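Local coordinates for ketosynthase (Streptomyces sp. MSC090213JE08, PDB 6KXD) that catalyses, together with a chain length factor, the decarboxylative condensation that extends the polyketide chain of ishigamide in a highly reducing type II polyketide synthase, at the interface of chains A and B. Numbering follows the deposited sequence. Chains: chain A, Ketosynthase; chain B, Ketosynthase.

Contact 1: the interface of chains A and B. Residues chain A 119, 122-123, 135, 140, 143; chain B 214-215, 218.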
loop_
_atom_site.group_PDB
_atom_site.type_symbol
_atom_site.label_atom_id
_atom_site.label_comp_id
_atom_site.label_asym_id
_atom_site.label_seq_id
_atom_site.Cartn_x
_atom_site.Cartn_y
_atom_site.Cartn_z
ATOM N N ILE A 119 -14.238 6.328 -8.678
ATOM C CA ILE A 119 -13.623 7.532 -9.223
ATOM C C ILE A 119 -14.243 7.794 -10.611
ATOM O O ILE A 119 -14.566 8.953 -10.921
ATOM C CB ILE A 119 -12.084 7.428 -9.307
ATOM C CG1 ILE A 119 -11.485 7.337 -7.895
ATOM C CG2 ILE A 119 -11.490 8.587 -10.063
ATOM C CD1 ILE A 119 -9.980 7.198 -7.877
ATOM N N LEU A 122 -17.714 9.125 -10.292
ATOM C CA LEU A 122 -17.605 10.531 -9.945
ATOM C C LEU A 122 -17.356 11.400 -11.174
ATOM O O LEU A 122 -17.957 12.476 -11.311
ATOM C CB LEU A 122 -16.477 10.754 -8.933
ATOM C CG LEU A 122 -16.814 10.402 -7.491
ATOM C CD1 LEU A 122 -15.537 10.254 -6.670
ATOM C CD2 LEU A 122 -17.694 11.476 -6.914
ATOM N N LEU A 123 -16.413 10.990 -12.030
ATOM C CA LEU A 123 -16.131 11.808 -13.203
ATOM C C LEU A 123 -17.336 11.846 -14.156
ATOM O O LEU A 123 -17.519 12.851 -14.785
ATOM C CB LEU A 123 -14.912 11.249 -13.935
ATOM C CG LEU A 123 -13.622 11.392 -13.138
ATOM C CD1 LEU A 123 -12.470 10.756 -13.896
ATOM C CD2 LEU A 123 -13.350 12.854 -12.813
ATOM N N MET A 135 -21.031 15.934 -8.294
ATOM C CA MET A 135 -20.415 14.727 -7.795
ATOM C C MET A 135 -20.982 14.354 -6.415
ATOM O O MET A 135 -21.189 15.205 -5.569
ATOM C CB MET A 135 -18.905 14.926 -7.744
ATOM C CG MET A 135 -18.339 14.814 -9.119
ATOM S SD MET A 135 -16.556 14.886 -9.123
ATOM C CE MET A 135 -16.224 16.527 -8.497
ATOM N N ALA A 140 -17.209 10.296 -3.153
ATOM C CA ALA A 140 -15.922 10.940 -2.989
ATOM C C ALA A 140 -15.339 10.543 -1.635
ATOM O O ALA A 140 -14.168 10.460 -1.512
ATOM C CB ALA A 140 -16.016 12.435 -3.143
ATOM N N ILE A 143 -13.189 6.769 -1.824
ATOM C CA ILE A 143 -12.286 6.421 -2.938
ATOM C C ILE A 143 -10.847 6.191 -2.468
ATOM O O ILE A 143 -10.076 5.657 -3.217
ATOM C CB ILE A 143 -12.305 7.482 -4.059
ATOM C CG1 ILE A 143 -11.945 8.866 -3.534
ATOM C CG2 ILE A 143 -13.666 7.467 -4.772
ATOM C CD1 ILE A 143 -11.337 9.778 -4.548
ATOM N N TRP B 214 -11.181 19.085 -5.982
ATOM C CA TRP B 214 -12.639 18.875 -6.200
ATOM C C TRP B 214 -13.139 17.662 -5.418
ATOM O O TRP B 214 -14.216 17.707 -4.822
ATOM C CB TRP B 214 -12.910 18.768 -7.709
ATOM C CG TRP B 214 -12.952 20.114 -8.340
ATOM C CD1 TRP B 214 -12.041 20.680 -9.176
ATOM C CD2 TRP B 214 -13.977 21.104 -8.130
ATOM N NE1 TRP B 214 -12.432 21.949 -9.501
ATOM C CE2 TRP B 214 -13.613 22.235 -8.882
ATOM C CE3 TRP B 214 -15.154 21.134 -7.365
ATOM C CZ2 TRP B 214 -14.395 23.391 -8.907
ATOM C CZ3 TRP B 214 -15.930 22.276 -7.397
ATOM C CH2 TRP B 214 -15.538 23.389 -8.136
ATOM N N PHE B 215 -12.355 16.581 -5.363
ATOM C CA PHE B 215 -12.835 15.411 -4.661
ATOM C C PHE B 215 -12.934 15.694 -3.168
ATOM O O PHE B 215 -13.877 15.231 -2.511
ATOM C CB PHE B 215 -11.951 14.196 -4.903
ATOM C CG PHE B 215 -12.130 13.551 -6.251
ATOM C CD1 PHE B 215 -13.201 13.867 -7.068
ATOM C CD2 PHE B 215 -11.215 12.615 -6.704
ATOM C CE1 PHE B 215 -13.354 13.262 -8.307
ATOM C CE2 PHE B 215 -11.377 12.011 -7.942
ATOM C CZ PHE B 215 -12.462 12.319 -8.726
ATOM N N THR B 218 -15.980 17.735 -2.516
ATOM C CA THR B 218 -17.124 16.873 -2.612
ATOM C C THR B 218 -17.288 16.076 -1.314
ATOM O O THR B 218 -18.392 15.956 -0.823
ATOM C CB THR B 218 -17.027 15.917 -3.804
ATOM O OG1 THR B 218 -16.702 16.645 -4.984
ATOM C CG2 THR B 218 -18.292 15.135 -4.050
#
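The ring of B:Phe215 is carried toward chain A by a first torsion that sets CG anti to its carbonyl carbon (chi1 -76°), and it meets A:Met135, whose thioether chain bends at chi3 (-63°). This bend brings the methyl CE over B:Thr218 and B:Trp214, while the sulfur SD lies at the ring edge, in its plane, 3.7 Å from B:Phe215 CE1. Other groups of chain A close round the same ring. The methyl CD1 of A:Leu122 stands about 4.0 Å above one face, displaced toward the rim. On that same face, near the rim away from the sulfur, A:Ile143 sets CD1 3.6 Å from B:Phe215 CD2, and A:Ile119 brings its branch methyl CG2 to 4.0 Å from CE2 of the ring. One turn further along, B:Thr218 turns its methyl CG2 outward, 3.6 Å from A:Ala140 CB. Its hydroxyl OG1 is tied back to its own helix, donating a 2.7 Å hydrogen bond to B:Trp214 O from above the carbonyl plane, which fixes the rotation of the side chain. In the fold, B:Phe215 projects from helix 210-219 of chain B into a socket built by helix 116-129, helix 137-140 and the loop residues A:Met135 and A:Ile143 of chain A.

Contact 2: the interface of chains A and B. Residues chain A 116, 119-120, 123; chain B 129, 132-133, 215.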
loop_
_atom_site.group_PDB
_atom_site.type_symbol
_atom_site.label_atom_id
_atom_site.label_comp_id
_atom_site.label_asym_id
_atom_site.label_seq_id
_atom_site.Cartn_x
_atom_site.Cartn_y
_atom_site.Cartn_z
ATOM N N SER A 116 -11.383 2.572 -7.916
ATOM C CA SER A 116 -11.226 3.365 -9.106
ATOM C C SER A 116 -12.538 3.413 -9.923
ATOM O O SER A 116 -12.759 4.352 -10.652
ATOM C CB SER A 116 -10.040 2.888 -9.908
ATOM O OG SER A 116 -8.831 3.426 -9.329
ATOM N N ILE A 119 -14.238 6.328 -8.678
ATOM C CA ILE A 119 -13.623 7.532 -9.223
ATOM C C ILE A 119 -14.243 7.794 -10.611
ATOM O O ILE A 119 -14.566 8.953 -10.921
ATOM C CB ILE A 119 -12.084 7.428 -9.307
ATOM C CG1 ILE A 119 -11.485 7.337 -7.895
ATOM C CG2 ILE A 119 -11.490 8.587 -10.063
ATOM C CD1 ILE A 119 -9.980 7.198 -7.877
ATOM N N ALA A 120 -14.400 6.729 -11.380
ATOM C CA ALA A 120 -14.937 6.859 -12.770
ATOM C C ALA A 120 -16.377 7.391 -12.691
ATOM O O ALA A 120 -16.723 8.378 -13.321
ATOM C CB ALA A 120 -14.865 5.537 -13.464
ATOM N N LEU A 123 -16.413 10.990 -12.030
ATOM C CA LEU A 123 -16.131 11.808 -13.203
ATOM C C LEU A 123 -17.336 11.846 -14.156
ATOM O O LEU A 123 -17.519 12.851 -14.785
ATOM C CB LEU A 123 -14.912 11.249 -13.935
ATOM C CG LEU A 123 -13.622 11.392 -13.138
ATOM C CD1 LEU A 123 -12.470 10.756 -13.896
ATOM C CD2 LEU A 123 -13.350 12.854 -12.813
ATOM N N THR B 129 -7.684 10.649 -13.158
ATOM C CA THR B 129 -8.856 11.395 -13.608
ATOM C C THR B 129 -8.636 11.919 -15.028
ATOM O O THR B 129 -9.547 11.972 -15.807
ATOM C CB THR B 129 -9.257 12.567 -12.708
ATOM O OG1 THR B 129 -8.246 13.563 -12.576
ATOM C CG2 THR B 129 -9.717 12.079 -11.351
ATOM N N LEU B 132 -9.143 8.842 -17.107
ATOM C CA LEU B 132 -10.562 8.496 -17.259
ATOM C C LEU B 132 -11.292 9.552 -18.092
ATOM O O LEU B 132 -12.181 9.180 -18.897
ATOM C CB LEU B 132 -11.185 8.302 -15.880
ATOM C CG LEU B 132 -10.774 7.004 -15.195
ATOM C CD1 LEU B 132 -11.222 7.009 -13.750
ATOM C CD2 LEU B 132 -11.336 5.789 -15.898
ATOM N N ARG B 133 -10.952 10.823 -17.932
ATOM C CA ARG B 133 -11.601 11.865 -18.754
ATOM C C ARG B 133 -11.341 11.506 -20.228
ATOM O O ARG B 133 -12.263 11.503 -21.027
ATOM C CB ARG B 133 -11.166 13.271 -18.335
ATOM C CG ARG B 133 -11.810 13.735 -17.033
ATOM C CD ARG B 133 -11.320 15.082 -16.523
ATOM N NE ARG B 133 -11.713 16.183 -17.393
ATOM C CZ ARG B 133 -12.914 16.769 -17.406
ATOM N NH1 ARG B 133 -13.888 16.348 -16.620
ATOM N NH2 ARG B 133 -13.136 17.791 -18.209
ATOM N N PHE B 215 -12.355 16.581 -5.363
ATOM C CA PHE B 215 -12.835 15.411 -4.661
ATOM C C PHE B 215 -12.934 15.694 -3.168
ATOM O O PHE B 215 -13.877 15.231 -2.511
ATOM C CB PHE B 215 -11.951 14.196 -4.903
ATOM C CG PHE B 215 -12.130 13.551 -6.251
ATOM C CD1 PHE B 215 -13.201 13.867 -7.068
ATOM C CD2 PHE B 215 -11.215 12.615 -6.704
ATOM C CE1 PHE B 215 -13.354 13.262 -8.307
ATOM C CE2 PHE B 215 -11.377 12.011 -7.942
ATOM C CZ PHE B 215 -12.462 12.319 -8.726
#
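Apolar side-chain packing joins A:Leu123 and A:Ala120 on helix 116-129 to B:Leu132 and B:Thr129 on helix 125-137. A:Leu123 holds CG anti to its carbonyl carbon (chi1 -67°), which directs both methyls at the partner helix. Its CD2 meets the methyl CG2 of B:Thr129 at 4.0 Å, and the two side chains cross at about a right angle. B:Leu132 answers in the other direction, sending CD1 across to A:Ala120, where it lies 3.9 Å from CB. The same methyl reaches A:Ile119, whose CG2 is 4.0 Å away and also faces the ring of B:Phe215, so that this one branch spans two helices of chain B.

A second kind of contact sets side chain against backbone. A:Leu123 CD1 comes within 3.7 Å of B:Thr129 CA, and B:Leu132 CD1 rests 3.8 Å from A:Ala120 CA; the small alanine lets the leucine come so near to the main chain. Cutting the side chain of A:Leu123 back to that of an alanine would probably open a gap beside B:Thr129 and leave B:Leu132 CB without the methyl that packs on it.

At the edge of the patch, B:Thr129 turns its methyl, rather than OG1, toward A:Leu123, and B:Arg133 borders it with its backbone N 4.3 Å from A:Leu123 CD1. Packing is tightest where A:Leu123 CD1 touches B:Leu132 CB, at 3.4 Å.

Contact 3: the interface of chains A and B. Residues chain A 203, 206-207; chain B 131-132, 135, 141-142, 149.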
loop_
_atom_site.group_PDB
_atom_site.type_symbol
_atom_site.label_atom_id
_atom_site.label_comp_id
_atom_site.label_asym_id
_atom_site.label_seq_id
_atom_site.Cartn_x
_atom_site.Cartn_y
_atom_site.Cartn_z
ATOM N N LYS A 203 -10.929 1.902 -15.566
ATOM C CA LYS A 203 -9.529 2.345 -15.557
ATOM C C LYS A 203 -8.612 1.175 -15.949
ATOM O O LYS A 203 -7.768 1.311 -16.856
ATOM C CB LYS A 203 -9.146 2.958 -14.205
ATOM C CG LYS A 203 -7.655 3.284 -14.042
ATOM C CD LYS A 203 -7.204 3.198 -12.586
ATOM C CE LYS A 203 -5.709 3.337 -12.376
ATOM N NZ LYS A 203 -5.373 3.235 -10.934
ATOM N N ALA A 206 -9.197 -0.317 -19.593
ATOM C CA ALA A 206 -8.671 0.627 -20.572
ATOM C C ALA A 206 -7.145 0.690 -20.528
ATOM O O ALA A 206 -6.492 0.750 -21.578
ATOM C CB ALA A 206 -9.258 1.978 -20.354
ATOM N N LEU A 207 -6.569 0.629 -19.326
ATOM C CA LEU A 207 -5.112 0.591 -19.199
ATOM C C LEU A 207 -4.547 -0.612 -19.944
ATOM O O LEU A 207 -3.753 -0.437 -20.871
ATOM C CB LEU A 207 -4.762 0.595 -17.704
ATOM C CG LEU A 207 -3.384 0.108 -17.264
ATOM C CD1 LEU A 207 -2.325 0.266 -18.316
ATOM C CD2 LEU A 207 -2.997 0.847 -15.978
ATOM N N PHE B 131 -6.778 10.279 -17.232
ATOM C CA PHE B 131 -6.881 9.047 -17.948
ATOM C C PHE B 131 -8.365 8.746 -18.177
ATOM O O PHE B 131 -8.820 8.451 -19.288
ATOM C CB PHE B 131 -6.197 7.923 -17.185
ATOM C CG PHE B 131 -6.351 6.530 -17.729
ATOM C CD1 PHE B 131 -7.480 5.766 -17.491
ATOM C CD2 PHE B 131 -5.322 5.951 -18.454
ATOM C CE1 PHE B 131 -7.586 4.477 -17.983
ATOM C CE2 PHE B 131 -5.417 4.645 -18.908
ATOM C CZ PHE B 131 -6.547 3.911 -18.689
ATOM N N LEU B 132 -9.143 8.842 -17.107
ATOM C CA LEU B 132 -10.562 8.496 -17.259
ATOM C C LEU B 132 -11.292 9.552 -18.092
ATOM O O LEU B 132 -12.181 9.180 -18.897
ATOM C CB LEU B 132 -11.185 8.302 -15.880
ATOM C CG LEU B 132 -10.774 7.004 -15.195
ATOM C CD1 LEU B 132 -11.222 7.009 -13.750
ATOM C CD2 LEU B 132 -11.336 5.789 -15.898
ATOM N N SER B 135 -10.690 8.547 -21.518
ATOM C CA SER B 135 -11.416 7.373 -21.760
ATOM C C SER B 135 -12.866 7.706 -22.127
ATOM O O SER B 135 -13.437 7.043 -22.944
ATOM C CB SER B 135 -11.401 6.502 -20.552
ATOM O OG SER B 135 -12.181 5.351 -20.762
ATOM N N PRO B 141 -12.668 4.314 -25.860
ATOM C CA PRO B 141 -12.477 4.466 -24.411
ATOM C C PRO B 141 -11.106 4.013 -23.869
ATOM O O PRO B 141 -10.892 3.996 -22.648
ATOM C CB PRO B 141 -13.603 3.591 -23.845
ATOM C CG PRO B 141 -13.746 2.487 -24.855
ATOM C CD PRO B 141 -13.528 3.171 -26.192
ATOM N N PHE B 142 -10.209 3.589 -24.759
ATOM C CA PHE B 142 -8.843 3.246 -24.385
ATOM C C PHE B 142 -7.867 4.123 -25.162
ATOM O O PHE B 142 -6.669 3.825 -25.184
ATOM C CB PHE B 142 -8.612 1.759 -24.604
ATOM C CG PHE B 142 -8.708 1.307 -26.035
ATOM C CD1 PHE B 142 -9.941 1.055 -26.616
ATOM C CD2 PHE B 142 -7.562 1.072 -26.778
ATOM C CE1 PHE B 142 -10.027 0.591 -27.919
ATOM C CE2 PHE B 142 -7.648 0.609 -28.081
ATOM C CZ PHE B 142 -8.882 0.372 -28.650
ATOM N N ILE B 149 0.553 6.493 -18.580
ATOM C CA ILE B 149 0.119 5.268 -17.917
ATOM C C ILE B 149 1.126 4.785 -16.867
ATOM O O ILE B 149 0.752 4.436 -15.757
ATOM C CB ILE B 149 -0.203 4.184 -18.975
ATOM C CG1 ILE B 149 -1.506 4.516 -19.714
ATOM C CG2 ILE B 149 -0.247 2.805 -18.354
ATOM C CD1 ILE B 149 -1.929 3.461 -20.717
#
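Helix 202-210 of chain A lies against three elements of chain B: helix 125-137 through B:Phe131 and B:Leu132, the loop at B:Pro141 and B:Phe142, and the start of the short helix 149-152. B:Phe131, with CG anti to the backbone N (chi1 173°), drives the outer edge of its ring at the helix backbone of chain A. A:Leu207 N lies at that edge in the ring plane, 3.3 Å from CZ, and the carbonyl A:Lys203 O is 3.4 Å from CE1. The ring edge thus rests against the turn that runs from A:Lys203 to A:Leu207, with A:Ala206 CB 3.7 Å from B:Phe131 CZ. B:Leu132 adds its second methyl, CD2, 3.9 Å from A:Lys203 CA. Beyond the ring, A:Leu207 CD1 meets the branch methyl CG2 of B:Ile149 at 3.3 Å, a tight fit; the chi2 of the leucine (27°), about halfway from staggered to eclipsed, may reflect the squeeze. From helix 125-137, B:Ser135 OG donates a 2.7 Å hydrogen bond to B:Pro141 O in the loop, which steadies the carbonyl that packs on A:Ala206 CB at 3.5 Å. The site fastens the helix of the ketosynthase subunit to its partner and so probably helps to fix how the two subunits are set against each other.

The three contacts form a continuous strip along one side of the subunit boundary. Contact 1 and contact 2 have C-alpha centres about 7 Å apart and share A:Ile119, A:Leu123 and B:Phe215, so helix 116-129 of chain A is gripped by two helices of chain B at once. Contact 3 lies about 10 Å from contact 2, joined to it through B:Leu132 on helix 125-137, and about 17 Å from contact 1. Helix 125-137 thus bridges two helices of chain A. Such reciprocal interlocking would be expected to hold the ketosynthase and chain length factor in a fixed relative orientation.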